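Local coordinates for type III secretion system effector HopBA1 (Pseudomonas syringae pv. aptata, PDB 5T09), which acts as a virulence factor that the Arabidopsis resistance protein RBA1 recognises, enhancing RBA1 self-association and so triggering plant cell death, at residues I27-R33 and S45-L49; P62-T66 and K122-A126; E83-D89 and F107-W112; N166-D170 and P202-R206. The contacts are given in a common frame with arbitrary orientation. Residues are numbered along the deposited sequence.

Interaction 1: residues I27-R33 and S45-L49; sequences INVRPPR and SDNNL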
# COMPACT_ATOMS: atom_id res chain seq x y z
N ILE A 27 -17.09 -3.96 -1.78
CA ILE A 27 -16.08 -4.40 -0.83
C ILE A 27 -16.55 -5.75 -0.29
O ILE A 27 -17.47 -5.82 0.53
CB ILE A 27 -15.87 -3.38 0.29
CG1 ILE A 27 -15.49 -2.02 -0.30
CG2 ILE A 27 -14.78 -3.85 1.24
CD1 ILE A 27 -15.58 -0.88 0.69
N ASN A 28 -15.93 -6.82 -0.77
CA ASN A 28 -16.24 -8.17 -0.32
C ASN A 28 -15.24 -8.56 0.77
O ASN A 28 -14.04 -8.65 0.51
CB ASN A 28 -16.19 -9.17 -1.48
CG ASN A 28 -17.27 -8.92 -2.51
OD1 ASN A 28 -18.37 -9.46 -2.42
ND2 ASN A 28 -16.96 -8.09 -3.51
N VAL A 29 -15.74 -8.78 1.98
CA VAL A 29 -14.91 -9.07 3.14
C VAL A 29 -15.07 -10.55 3.45
O VAL A 29 -16.07 -10.97 4.05
CB VAL A 29 -15.27 -8.19 4.34
CG1 VAL A 29 -14.33 -8.48 5.51
CG2 VAL A 29 -15.22 -6.72 3.96
N ARG A 30 -14.08 -11.35 3.05
CA ARG A 30 -14.06 -12.79 3.29
C ARG A 30 -13.17 -13.10 4.49
O ARG A 30 -12.05 -12.57 4.56
CB ARG A 30 -13.55 -13.53 2.06
CG ARG A 30 -13.72 -15.04 2.11
CD ARG A 30 -13.87 -15.63 0.71
NE ARG A 30 -15.08 -15.16 0.03
CZ ARG A 30 -15.54 -15.65 -1.11
NH1 ARG A 30 -14.91 -16.65 -1.72
NH2 ARG A 30 -16.65 -15.15 -1.65
N PRO A 31 -13.61 -13.91 5.45
CA PRO A 31 -12.76 -14.21 6.61
C PRO A 31 -11.39 -14.72 6.17
O PRO A 31 -11.31 -15.63 5.32
CB PRO A 31 -13.55 -15.30 7.36
CG PRO A 31 -14.96 -15.01 7.01
CD PRO A 31 -14.95 -14.51 5.59
N PRO A 32 -10.31 -14.18 6.72
CA PRO A 32 -8.97 -14.51 6.22
C PRO A 32 -8.75 -16.01 6.05
O PRO A 32 -9.17 -16.82 6.89
CB PRO A 32 -8.04 -13.93 7.28
CG PRO A 32 -8.80 -12.78 7.83
CD PRO A 32 -10.24 -13.19 7.81
N ARG A 33 -8.09 -16.38 4.96
CA ARG A 33 -7.88 -17.78 4.59
C ARG A 33 -6.54 -18.30 5.14
O ARG A 33 -5.66 -18.72 4.40
CB ARG A 33 -7.94 -17.95 3.08
CG ARG A 33 -9.13 -17.27 2.40
CD ARG A 33 -9.01 -17.39 0.88
NE ARG A 33 -10.08 -16.70 0.17
CZ ARG A 33 -10.14 -16.60 -1.16
NH1 ARG A 33 -9.21 -17.14 -1.92
NH2 ARG A 33 -11.15 -15.95 -1.73
N SER A 45 -8.35 -11.48 -4.61
CA SER A 45 -9.21 -12.30 -5.46
C SER A 45 -10.67 -11.91 -5.33
O SER A 45 -11.43 -12.07 -6.29
CB SER A 45 -9.03 -13.78 -5.11
OG SER A 45 -9.85 -14.59 -5.93
N ASP A 46 -11.07 -11.38 -4.18
CA ASP A 46 -12.47 -11.05 -3.93
C ASP A 46 -12.82 -9.60 -4.22
O ASP A 46 -14.01 -9.25 -4.17
CB ASP A 46 -12.83 -11.37 -2.47
CG ASP A 46 -12.66 -12.84 -2.13
OD1 ASP A 46 -12.71 -13.68 -3.06
OD2 ASP A 46 -12.47 -13.17 -0.94
N ASN A 47 -11.84 -8.75 -4.52
CA ASN A 47 -12.09 -7.33 -4.71
C ASN A 47 -11.32 -6.81 -5.91
O ASN A 47 -10.21 -7.28 -6.21
CB ASN A 47 -11.69 -6.51 -3.47
CG ASN A 47 -12.61 -6.73 -2.30
OD1 ASN A 47 -13.65 -6.08 -2.18
ND2 ASN A 47 -12.23 -7.65 -1.41
N ASN A 48 -11.91 -5.83 -6.60
CA ASN A 48 -11.21 -5.14 -7.67
C ASN A 48 -10.19 -4.14 -7.15
O ASN A 48 -9.28 -3.75 -7.90
CB ASN A 48 -12.21 -4.41 -8.57
CG ASN A 48 -13.00 -5.35 -9.45
OD1 ASN A 48 -12.53 -6.43 -9.80
ND2 ASN A 48 -14.22 -4.95 -9.81
N LEU A 49 -10.30 -3.71 -5.89
CA LEU A 49 -9.39 -2.73 -5.33
C LEU A 49 -9.12 -3.08 -3.87
O LEU A 49 -10.06 -3.25 -3.08
CB LEU A 49 -9.96 -1.31 -5.44
CG LEU A 49 -9.10 -0.18 -4.88
CD1 LEU A 49 -7.77 -0.10 -5.60
CD2 LEU A 49 -9.84 1.14 -4.98
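Asp-46, Asn-28 and Asn-47 supply most of the surface buried where the extended N-terminal segment 27-33 crosses the end of helix 36-46. The carboxamide of Asn-47 has a donor and an acceptor side by side, so it reads the backbone of Asn-28 as a neighbouring strand would: N of Asn-28 donates to OD1 of Asn-47 (2.8 Å), and ND2 of Asn-47 donates to O of Asn-28 (2.8 Å). The same ND2 also bonds to the carbonyl of Ala-43. The CA-to-CB bond of Asn-28 points toward Asp-46, and the two CB atoms pack 4.1 Å apart. Asp-46, a short acid that keeps its charge near the backbone, gathers two arginines. Arg-33 reaches it in a long extended conformation, its NH2 3.1 Å from Asp-46 OD1, near the guanidinium plane. Arg-30 instead lays a guanidinium face over the carboxylate, with NE 3.4 Å from Asp-46 OD2 and no N-H aimed at it, so that bridge rests on charge alone. Ile-27 packs on Leu-209 and His-231. Two features define the contact: an asparagine side chain pairing, strand-like, with N and O of one residue, and a three-residue salt-bridge network near the last turn of helix 36-46.

Interaction 2: residues P62-T66 and K122-A126; sequences PKLIT and KVSEA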
# COMPACT_ATOMS: atom_id res chain seq x y z
N PRO A 62 6.51 -5.24 3.41
CA PRO A 62 7.12 -5.42 2.09
C PRO A 62 7.55 -6.85 1.80
O PRO A 62 7.49 -7.28 0.65
CB PRO A 62 8.33 -4.46 2.12
CG PRO A 62 8.58 -4.20 3.57
CD PRO A 62 7.24 -4.26 4.23
N LYS A 63 7.98 -7.60 2.82
CA LYS A 63 8.27 -9.01 2.62
C LYS A 63 7.03 -9.78 2.19
O LYS A 63 7.09 -10.65 1.32
CB LYS A 63 8.85 -9.62 3.90
CG LYS A 63 10.32 -9.35 4.13
CD LYS A 63 10.82 -9.98 5.43
CE LYS A 63 10.67 -11.50 5.42
NZ LYS A 63 11.25 -12.13 6.65
N LEU A 64 5.89 -9.48 2.81
CA LEU A 64 4.64 -10.13 2.43
C LEU A 64 4.32 -9.88 0.96
O LEU A 64 3.94 -10.81 0.24
CB LEU A 64 3.50 -9.64 3.32
CG LEU A 64 2.10 -10.11 2.93
CD1 LEU A 64 2.02 -11.63 2.93
CD2 LEU A 64 1.06 -9.52 3.87
N ILE A 65 4.48 -8.64 0.50
CA ILE A 65 4.16 -8.32 -0.89
C ILE A 65 5.11 -9.07 -1.83
O ILE A 65 4.68 -9.62 -2.85
CB ILE A 65 4.21 -6.80 -1.11
CG1 ILE A 65 3.09 -6.13 -0.31
CG2 ILE A 65 4.09 -6.46 -2.59
CD1 ILE A 65 3.11 -4.62 -0.32
N THR A 66 6.40 -9.11 -1.50
CA THR A 66 7.36 -9.86 -2.31
C THR A 66 6.90 -11.30 -2.49
O THR A 66 6.91 -11.83 -3.61
CB THR A 66 8.74 -9.82 -1.65
OG1 THR A 66 9.22 -8.47 -1.62
CG2 THR A 66 9.74 -10.68 -2.42
N LYS A 122 13.90 -3.88 1.50
CA LYS A 122 12.76 -4.78 1.32
C LYS A 122 11.67 -4.13 0.47
O LYS A 122 11.03 -4.80 -0.34
CB LYS A 122 12.21 -5.21 2.68
CG LYS A 122 13.14 -6.11 3.48
CD LYS A 122 13.44 -7.40 2.73
CE LYS A 122 14.06 -8.46 3.62
NZ LYS A 122 14.27 -9.73 2.87
N VAL A 123 11.44 -2.83 0.65
CA VAL A 123 10.49 -2.13 -0.20
C VAL A 123 10.92 -2.22 -1.66
O VAL A 123 10.12 -2.52 -2.54
CB VAL A 123 10.33 -0.66 0.25
CG1 VAL A 123 9.48 0.13 -0.75
CG2 VAL A 123 9.71 -0.59 1.63
N SER A 124 12.21 -1.98 -1.92
CA SER A 124 12.71 -2.07 -3.28
C SER A 124 12.55 -3.48 -3.84
O SER A 124 12.14 -3.65 -5.00
CB SER A 124 14.18 -1.64 -3.33
OG SER A 124 14.33 -0.32 -2.83
N GLU A 125 12.86 -4.50 -3.04
CA GLU A 125 12.66 -5.87 -3.49
C GLU A 125 11.20 -6.13 -3.84
O GLU A 125 10.89 -6.81 -4.83
CB GLU A 125 13.13 -6.87 -2.42
CG GLU A 125 13.10 -8.32 -2.89
CD GLU A 125 13.45 -9.31 -1.79
OE1 GLU A 125 13.27 -8.98 -0.60
OE2 GLU A 125 13.90 -10.42 -2.12
N ALA A 126 10.27 -5.59 -3.04
CA ALA A 126 8.85 -5.82 -3.29
C ALA A 126 8.41 -5.18 -4.60
O ALA A 126 7.68 -5.79 -5.38
CB ALA A 126 8.02 -5.30 -2.12
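Helices 60-74 and 117-132 run side by side in nearly the same direction, their short segments inclined by 22° with axes 8.2 Å apart, and small or compact side chains allow this close approach. Thr-66 shows why rotamers matter here. In the m conformation its OG1 turns back to donate to the carbonyl O of Pro-62 one turn earlier (3.1 Å), a common way for a helical threonine to satisfy its hydroxyl. OG1 of Thr-66 also lies 3.2 Å from CA of Ala-126, and no hydrogen bond joins the two segments, while CG2 of Thr-66 packs 4.0 Å from CD of Glu-125. Ala-126 is the natural partner: its lone methyl fits 3.4 Å from O of Pro-62 and 4.1 Å from CG2 of Ile-65. The rigid ring of Pro-62 sets CB against CG2 of Val-123 (4.1 Å), which the t rotamer of Val-123 brings within reach although its CA-to-CB bond points away. At the rim, Lys-122 folds through two m angles and then extends, bringing CE to 3.9 Å from CG of Lys-63 and NZ into a long salt bridge with OE1 of Glu-125 (3.7 Å). On the sheet side, Pro-62 and Ile-65 rest on Trp-188 of strand 184-190; on the flanks Leu-64 meets helix 36-46, and Ser-124 meets helix 101-112.

Interaction 3: residues E83-D89 and F107-W112; sequences EFVKHSD and FLEASW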
# COMPACT_ATOMS: atom_id res chain seq x y z
N GLU A 83 2.74 4.71 -2.59
CA GLU A 83 3.07 6.04 -2.08
C GLU A 83 4.55 6.37 -2.26
O GLU A 83 4.92 7.54 -2.33
CB GLU A 83 2.70 6.13 -0.60
CG GLU A 83 3.17 7.42 0.08
CD GLU A 83 2.91 7.42 1.58
OE1 GLU A 83 2.60 6.35 2.15
OE2 GLU A 83 3.03 8.50 2.20
N PHE A 84 5.41 5.35 -2.32
CA PHE A 84 6.85 5.58 -2.25
C PHE A 84 7.39 6.30 -3.47
O PHE A 84 8.53 6.79 -3.43
CB PHE A 84 7.56 4.25 -2.05
CG PHE A 84 6.94 3.40 -0.97
CD1 PHE A 84 6.91 3.84 0.34
CD2 PHE A 84 6.39 2.17 -1.27
CE1 PHE A 84 6.33 3.07 1.33
CE2 PHE A 84 5.82 1.39 -0.29
CZ PHE A 84 5.79 1.84 1.02
N VAL A 85 6.61 6.40 -4.54
CA VAL A 85 7.03 7.06 -5.77
C VAL A 85 6.03 8.16 -6.08
O VAL A 85 4.81 7.95 -6.00
CB VAL A 85 7.12 6.08 -6.95
CG1 VAL A 85 7.58 6.80 -8.22
CG2 VAL A 85 8.05 4.94 -6.62
N LYS A 86 6.54 9.34 -6.42
CA LYS A 86 5.69 10.44 -6.84
C LYS A 86 5.20 10.18 -8.26
O LYS A 86 5.96 9.74 -9.12
CB LYS A 86 6.44 11.76 -6.75
CG LYS A 86 6.81 12.12 -5.32
CD LYS A 86 8.12 12.88 -5.22
CE LYS A 86 8.61 12.95 -3.78
NZ LYS A 86 8.83 11.60 -3.17
N HIS A 87 3.91 10.42 -8.48
CA HIS A 87 3.34 10.15 -9.80
C HIS A 87 4.07 10.92 -10.88
O HIS A 87 4.15 10.45 -12.03
CB HIS A 87 1.85 10.50 -9.82
CG HIS A 87 1.18 10.18 -11.12
ND1 HIS A 87 0.90 11.14 -12.06
CD2 HIS A 87 0.76 9.00 -11.63
CE1 HIS A 87 0.32 10.57 -13.10
NE2 HIS A 87 0.22 9.27 -12.87
N SER A 88 4.61 12.09 -10.55
CA SER A 88 5.32 12.91 -11.52
C SER A 88 6.68 12.33 -11.90
O SER A 88 7.24 12.73 -12.92
CB SER A 88 5.50 14.31 -10.95
OG SER A 88 6.29 14.28 -9.77
N ASP A 89 7.22 11.41 -11.10
CA ASP A 89 8.51 10.78 -11.39
C ASP A 89 8.37 9.44 -12.10
O ASP A 89 9.29 8.62 -12.05
CB ASP A 89 9.30 10.60 -10.09
CG ASP A 89 9.68 11.91 -9.43
OD1 ASP A 89 9.72 12.94 -10.14
OD2 ASP A 89 9.94 11.91 -8.21
N PHE A 107 16.93 5.29 -5.86
CA PHE A 107 15.91 6.25 -6.30
C PHE A 107 14.97 6.63 -5.16
O PHE A 107 14.50 7.77 -5.10
CB PHE A 107 15.12 5.66 -7.47
CG PHE A 107 13.97 6.52 -7.92
CD1 PHE A 107 14.16 7.50 -8.88
CD2 PHE A 107 12.71 6.34 -7.39
CE1 PHE A 107 13.10 8.29 -9.30
CE2 PHE A 107 11.65 7.12 -7.81
CZ PHE A 107 11.85 8.10 -8.76
N LEU A 108 14.67 5.70 -4.26
CA LEU A 108 13.74 5.95 -3.16
C LEU A 108 14.41 6.56 -1.94
O LEU A 108 13.72 7.09 -1.07
CB LEU A 108 13.05 4.65 -2.74
CG LEU A 108 12.13 3.99 -3.78
CD1 LEU A 108 11.69 2.61 -3.31
CD2 LEU A 108 10.93 4.87 -4.05
N GLU A 109 15.74 6.53 -1.87
CA GLU A 109 16.44 6.86 -0.63
C GLU A 109 16.20 8.32 -0.23
O GLU A 109 15.97 8.61 0.94
CB GLU A 109 17.93 6.59 -0.79
CG GLU A 109 18.70 6.56 0.52
CD GLU A 109 20.15 6.14 0.32
OE1 GLU A 109 20.78 6.61 -0.65
OE2 GLU A 109 20.64 5.32 1.13
N ALA A 110 16.26 9.24 -1.20
CA ALA A 110 16.13 10.65 -0.89
C ALA A 110 14.88 10.94 -0.07
O ALA A 110 14.92 11.71 0.89
CB ALA A 110 16.12 11.47 -2.18
N SER A 111 13.75 10.33 -0.44
CA SER A 111 12.49 10.60 0.24
C SER A 111 12.12 9.56 1.28
O SER A 111 11.34 9.87 2.19
CB SER A 111 11.35 10.71 -0.79
OG SER A 111 11.51 11.87 -1.59
N TRP A 112 12.65 8.34 1.18
CA TRP A 112 12.16 7.24 2.00
C TRP A 112 13.24 6.49 2.76
O TRP A 112 12.90 5.62 3.58
CB TRP A 112 11.37 6.25 1.13
CG TRP A 112 10.10 6.87 0.71
CD1 TRP A 112 9.83 7.49 -0.47
CD2 TRP A 112 8.92 6.98 1.51
NE1 TRP A 112 8.54 7.98 -0.46
CE2 TRP A 112 7.96 7.68 0.74
CE3 TRP A 112 8.57 6.56 2.79
CZ2 TRP A 112 6.69 7.96 1.22
CZ3 TRP A 112 7.30 6.83 3.26
CH2 TRP A 112 6.38 7.52 2.48
O HOH W 1 6.70 9.49 -2.25
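Phe-107 opens the helical side with its ring edge, CZ lying 3.8 Å from CB of Asp-89 and CE2 4.1 Å from CG1 of Val-85. One residue on, Leu-108 rests CD2 against Val-85 CG2 (3.9 Å) and Phe-84 CB (4.0 Å), and 3.1 Å from O of Phe-84. Ser-111, small and polar near the surface, accepts a hydrogen bond at OG from Lys-86 NZ (3.1 Å). Trp-112 buries the most area. The edge of Phe-84 meets its six-membered ring in a T-shaped stack (centroids 5.2 Å apart, planes at 89°), and CB of Phe-84 makes a CH-pi contact with its five-membered ring. Its NE1 donates to a water (3.0 Å) that also joins O of Glu-83 and NZ of Lys-86. Glu-83 OE2 touches the indole edge at CH2 (3.5 Å), but its carboxylate is held by Gly-190 and Arg-162. Such an aromatic cluster, extended by Trp-188 and His-56, lies just beyond the C-terminal end of parallel strand 77-82, where alpha/beta folds commonly place their functional sites.

Interaction 4: residues N166-D170 and P202-R206; sequences NVAWD and PKDMR. With K (potassium ion), chain B.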
# COMPACT_ATOMS: atom_id res chain seq x y z
N ASN A 166 -5.20 12.50 -0.31
CA ASN A 166 -5.89 11.28 -0.72
C ASN A 166 -6.55 11.45 -2.08
O ASN A 166 -6.50 10.54 -2.92
CB ASN A 166 -6.94 10.90 0.33
CG ASN A 166 -6.35 10.17 1.51
OD1 ASN A 166 -5.13 10.17 1.71
ND2 ASN A 166 -7.20 9.51 2.29
N VAL A 167 -7.16 12.61 -2.32
CA VAL A 167 -7.84 12.84 -3.59
C VAL A 167 -6.86 12.75 -4.75
O VAL A 167 -7.22 12.28 -5.84
CB VAL A 167 -8.58 14.19 -3.55
CG1 VAL A 167 -7.59 15.35 -3.52
CG2 VAL A 167 -9.50 14.32 -4.73
N ALA A 168 -5.61 13.18 -4.54
CA ALA A 168 -4.62 13.15 -5.60
C ALA A 168 -3.98 11.77 -5.73
O ALA A 168 -3.71 11.31 -6.85
CB ALA A 168 -3.55 14.21 -5.35
N TRP A 169 -3.72 11.11 -4.61
CA TRP A 169 -3.30 9.71 -4.64
C TRP A 169 -4.28 8.88 -5.46
O TRP A 169 -3.88 8.04 -6.27
CB TRP A 169 -3.22 9.15 -3.23
CG TRP A 169 -2.01 9.51 -2.43
CD1 TRP A 169 -1.08 10.47 -2.71
CD2 TRP A 169 -1.60 8.89 -1.22
NE1 TRP A 169 -0.11 10.49 -1.73
CE2 TRP A 169 -0.41 9.52 -0.80
CE3 TRP A 169 -2.12 7.86 -0.43
CZ2 TRP A 169 0.26 9.16 0.36
CZ3 TRP A 169 -1.46 7.50 0.72
CH2 TRP A 169 -0.28 8.14 1.11
N ASP A 170 -5.58 9.10 -5.23
CA ASP A 170 -6.60 8.32 -5.92
C ASP A 170 -6.62 8.63 -7.41
O ASP A 170 -6.76 7.72 -8.24
CB ASP A 170 -7.96 8.61 -5.28
CG ASP A 170 -9.10 7.87 -5.95
OD1 ASP A 170 -9.25 6.65 -5.70
OD2 ASP A 170 -9.85 8.51 -6.71
N PRO A 202 -11.26 4.38 1.96
CA PRO A 202 -10.61 5.61 2.42
C PRO A 202 -11.36 6.85 1.96
O PRO A 202 -12.03 6.86 0.93
CB PRO A 202 -9.22 5.54 1.78
CG PRO A 202 -8.99 4.08 1.53
CD PRO A 202 -10.34 3.53 1.17
N LYS A 203 -11.24 7.92 2.76
CA LYS A 203 -11.89 9.17 2.42
C LYS A 203 -11.26 9.78 1.17
O LYS A 203 -10.04 9.77 1.01
CB LYS A 203 -11.80 10.15 3.59
CG LYS A 203 -12.43 11.51 3.31
CD LYS A 203 -12.74 12.28 4.58
CE LYS A 203 -11.49 12.60 5.38
NZ LYS A 203 -11.81 13.40 6.60
N ASP A 204 -12.11 10.32 0.30
CA ASP A 204 -11.69 10.92 -0.97
C ASP A 204 -10.99 9.93 -1.89
O ASP A 204 -10.24 10.33 -2.78
CB ASP A 204 -10.78 12.14 -0.73
CG ASP A 204 -11.51 13.29 -0.06
OD1 ASP A 204 -12.70 13.50 -0.36
OD2 ASP A 204 -10.89 13.98 0.78
N MSE A 205 -11.21 8.63 -1.69
CA MSE A 205 -10.66 7.62 -2.59
C MSE A 205 -11.74 6.60 -2.95
O MSE A 205 -12.79 6.55 -2.32
CB MSE A 205 -9.45 6.91 -1.95
CG MSE A 205 -8.43 7.87 -1.34
SE MSE A 205 -6.80 7.00 -0.70
CE MSE A 205 -5.95 6.70 -2.43
N ARG A 206 -11.48 5.80 -3.98
CA ARG A 206 -12.47 4.84 -4.45
C ARG A 206 -12.70 3.75 -3.40
O ARG A 206 -11.77 3.36 -2.69
CB ARG A 206 -12.02 4.20 -5.75
CG ARG A 206 -11.84 5.17 -6.90
CD ARG A 206 -10.97 4.54 -7.97
NE ARG A 206 -9.60 4.34 -7.48
CZ ARG A 206 -8.69 3.60 -8.09
NH1 ARG A 206 -8.97 2.97 -9.23
NH2 ARG A 206 -7.48 3.49 -7.57
K K B . -14.44 6.43 -0.22
O HOH W 2 -8.20 14.35 -0.27
O HOH W 3 -7.60 4.86 -5.02
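A single carboxylate oxygen gathers three donors here: OD1 of Asp-170 accepts from both N and NE of Arg-206, each at 2.9 Å, and from a water only 2.5 Å away. The contact with NE is also a salt bridge. Since that water accepts in turn from NH2 of Arg-206 (2.9 Å), backbone, guanidinium and solvent all converge on one acid, whose t rotamer carries OD1 across to the loop. Asn-166, one turn earlier on helix 166-179, donates from ND2 to the carbonyl O of Lys-203 (3.1 Å), while its OD1 bonds to His-193. Between these two anchors lies Met-205, modelled as selenomethionine. Long and flexible, it runs along helix 166-179 so that CG packs on CB of Asn-166 (3.8 Å) and CE on CB of Trp-169 (3.8 Å); the indole NE1 of Trp-169 is bonded to Asp-141. On the exposed flank a second water joins N of Val-167 to OD2 of Asp-204 (2.9 Å each). Within the loop, Pro-202 to Met-205 form a type II beta turn, with Asp-204 at positive phi (61°) and N of Met-205 donating to O of Pro-202 (3.3 Å). Those two end residues turn their carbonyl oxygens to a potassium ion, each 2.7 Å away, and Asp-200 O is the third protein ligand: a backbone-carbonyl cation site, built on a turn docked against a helix.

From the N terminus, interaction 1 closes a short loop that contains most of helix 36-46 and fixes the leading segment against the end of that helix and the residue after it. Interaction 2 closes a much longer loop by pairing helices 60-74 and 117-132; within it falls the smaller loop of interaction 3, spanning helix 90-99 and the first half of helix 101-112. These two share a core, with Val-123 against Phe-84. Interaction 4 follows in series, closing the chain from helix 166-179 through strand 184-190 to the loop before strand 209-214. It touches interaction 3 through Trp-169 and Glu-83, and interaction 1 through Arg-206 and Leu-49. No loops cross.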